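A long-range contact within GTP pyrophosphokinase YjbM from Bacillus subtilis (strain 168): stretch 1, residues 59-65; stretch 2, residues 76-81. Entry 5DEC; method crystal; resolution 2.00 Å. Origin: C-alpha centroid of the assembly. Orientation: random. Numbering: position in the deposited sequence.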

# COMPACT_ATOMS: atom_id res chain seq x y z
N SER B 59 3.91 -22.09 -12.96
CA SER B 59 4.68 -22.75 -11.92
C SER B 59 3.83 -23.78 -11.20
O SER B 59 4.35 -24.79 -10.72
CB SER B 59 5.23 -21.72 -10.93
OG SER B 59 5.83 -22.37 -9.82
N ILE B 60 2.52 -23.55 -11.12
CA ILE B 60 1.60 -24.53 -10.55
C ILE B 60 1.56 -25.77 -11.44
O ILE B 60 1.71 -26.90 -10.96
CB ILE B 60 0.16 -23.99 -10.38
CG1 ILE B 60 0.11 -22.86 -9.35
CG2 ILE B 60 -0.78 -25.09 -9.92
CD1 ILE B 60 -1.26 -22.22 -9.21
N LEU B 61 1.33 -25.55 -12.74
CA LEU B 61 1.30 -26.64 -13.72
C LEU B 61 2.63 -27.41 -13.76
O LEU B 61 2.63 -28.64 -13.72
CB LEU B 61 0.96 -26.10 -15.12
CG LEU B 61 -0.47 -25.56 -15.31
CD1 LEU B 61 -0.61 -24.84 -16.65
CD2 LEU B 61 -1.50 -26.68 -15.20
N GLU B 62 3.74 -26.69 -13.83
CA GLU B 62 5.06 -27.33 -13.88
C GLU B 62 5.35 -28.24 -12.71
O GLU B 62 5.81 -29.37 -12.88
CB GLU B 62 6.17 -26.27 -13.92
CG GLU B 62 6.43 -25.59 -15.23
CD GLU B 62 7.59 -26.24 -15.99
OE1 GLU B 62 8.36 -27.01 -15.36
OE2 GLU B 62 7.74 -25.97 -17.19
N LYS B 63 5.04 -27.77 -11.51
CA LYS B 63 5.24 -28.59 -10.33
C LYS B 63 4.25 -29.75 -10.27
O LYS B 63 4.57 -30.83 -9.77
CB LYS B 63 5.15 -27.72 -9.08
CG LYS B 63 4.90 -28.51 -7.81
CD LYS B 63 5.11 -27.68 -6.57
CE LYS B 63 4.70 -28.47 -5.34
NZ LYS B 63 4.97 -27.74 -4.07
N ALA B 64 3.05 -29.53 -10.81
CA ALA B 64 2.01 -30.55 -10.82
C ALA B 64 2.39 -31.70 -11.73
O ALA B 64 2.06 -32.86 -11.48
CB ALA B 64 0.68 -29.95 -11.24
N ARG B 65 3.13 -31.37 -12.79
CA ARG B 65 3.51 -32.37 -13.77
C ARG B 65 4.84 -33.02 -13.34
O ARG B 65 5.18 -34.13 -13.77
CB ARG B 65 3.62 -31.72 -15.16
CG ARG B 65 4.89 -32.10 -15.91
CD ARG B 65 4.93 -31.55 -17.34
NE ARG B 65 5.77 -30.36 -17.49
CZ ARG B 65 5.28 -29.13 -17.59
NH1 ARG B 65 3.98 -28.92 -17.49
NH2 ARG B 65 6.10 -28.11 -17.75
N THR B 76 -4.81 -29.75 -3.63
CA THR B 76 -4.09 -30.44 -2.57
C THR B 76 -2.71 -29.84 -2.38
O THR B 76 -2.06 -30.07 -1.36
CB THR B 76 -3.94 -31.95 -2.88
OG1 THR B 76 -5.13 -32.44 -3.52
CG2 THR B 76 -3.68 -32.75 -1.61
N MET B 77 -2.26 -29.09 -3.38
CA MET B 77 -0.96 -28.44 -3.33
C MET B 77 -0.92 -27.46 -2.16
O MET B 77 -1.81 -26.62 -1.99
CB MET B 77 -0.67 -27.72 -4.66
CG MET B 77 0.79 -27.42 -4.91
SD MET B 77 1.10 -26.82 -6.59
CE MET B 77 0.47 -28.21 -7.55
N GLN B 78 0.12 -27.58 -1.35
CA GLN B 78 0.20 -26.86 -0.09
C GLN B 78 0.74 -25.44 -0.23
O GLN B 78 0.64 -24.65 0.71
CB GLN B 78 1.07 -27.63 0.89
CG GLN B 78 0.47 -28.93 1.35
CD GLN B 78 1.36 -29.61 2.35
OE1 GLN B 78 2.59 -29.45 2.32
NE2 GLN B 78 0.76 -30.38 3.25
N ASP B 79 1.34 -25.13 -1.37
CA ASP B 79 2.05 -23.86 -1.50
C ASP B 79 1.60 -23.02 -2.69
O ASP B 79 2.36 -22.19 -3.19
CB ASP B 79 3.55 -24.11 -1.61
CG ASP B 79 3.92 -24.91 -2.84
OD1 ASP B 79 3.08 -25.71 -3.31
OD2 ASP B 79 5.04 -24.72 -3.35
N ILE B 80 0.36 -23.21 -3.11
CA ILE B 80 -0.21 -22.31 -4.09
C ILE B 80 -0.19 -20.91 -3.50
O ILE B 80 0.21 -19.94 -4.17
CB ILE B 80 -1.63 -22.75 -4.47
CG1 ILE B 80 -1.57 -24.09 -5.19
CG2 ILE B 80 -2.31 -21.71 -5.35
CD1 ILE B 80 -2.91 -24.76 -5.36
N ALA B 81 -0.58 -20.82 -2.24
CA ALA B 81 -0.44 -19.58 -1.48
C ALA B 81 0.75 -19.71 -0.54
O ALA B 81 0.91 -20.73 0.15
CB ALA B 81 -1.70 -19.28 -0.71

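Residues 59-65 form part of a longer helix, and one side of it packs against the irregular segment 76-81, burying 263 Å² in total. Ser59 takes no part through its side chain, but its carbonyl O accepts the helical hydrogen bond from Lys63 N (3.2 Å), helping to fix the backbone from which Lys63 reaches out.

Ile60 is the first residue to make contact. Its CA-to-CB bond points sideways, yet the extended m,t conformation brings CD1 to within 4.0 Å of Ile80 CG2, while its other branch places CG2 4.1 Å from Met77 CE. A branched aliphatic side chain thus touches two apolar partners at once, and all three residues are buried. Met77 CE also lies 3.9 Å from Ile60 O, a carbonyl already engaged by Ala64 N (3.0 Å) within the helix.

Leu61 points away and Glu62 is out of reach; the latter instead pairs with Arg65 on the helix itself, Glu62 OE2 lying 2.8 Å from Arg65 NH2.

Lys63 supplies the polar part of the contact. Its CA-to-CB bond points toward the loop and all four chi angles are t, so the chain is fully extended. Its methylene CE passes 4.1 Å from Met77 CG, and its ammonium group forms a salt bridge with Asp79: NZ donates a hydrogen bond to OD1 at 2.9 Å and a weak one to OD2 at 3.1 Å. Asp79, in the p rotamer, turns its carboxylate nearer the helix, and OD2 is also hydrogen-bonded elsewhere in the structure.

At Ala64 the small side chain lies beside the end of Met77, with CB 4.1 Å from CE. Met77 points toward the helix, and its long, unbranched t,t,m side chain carries the terminal methyl to both Ile60 and Ala64, one helical turn apart.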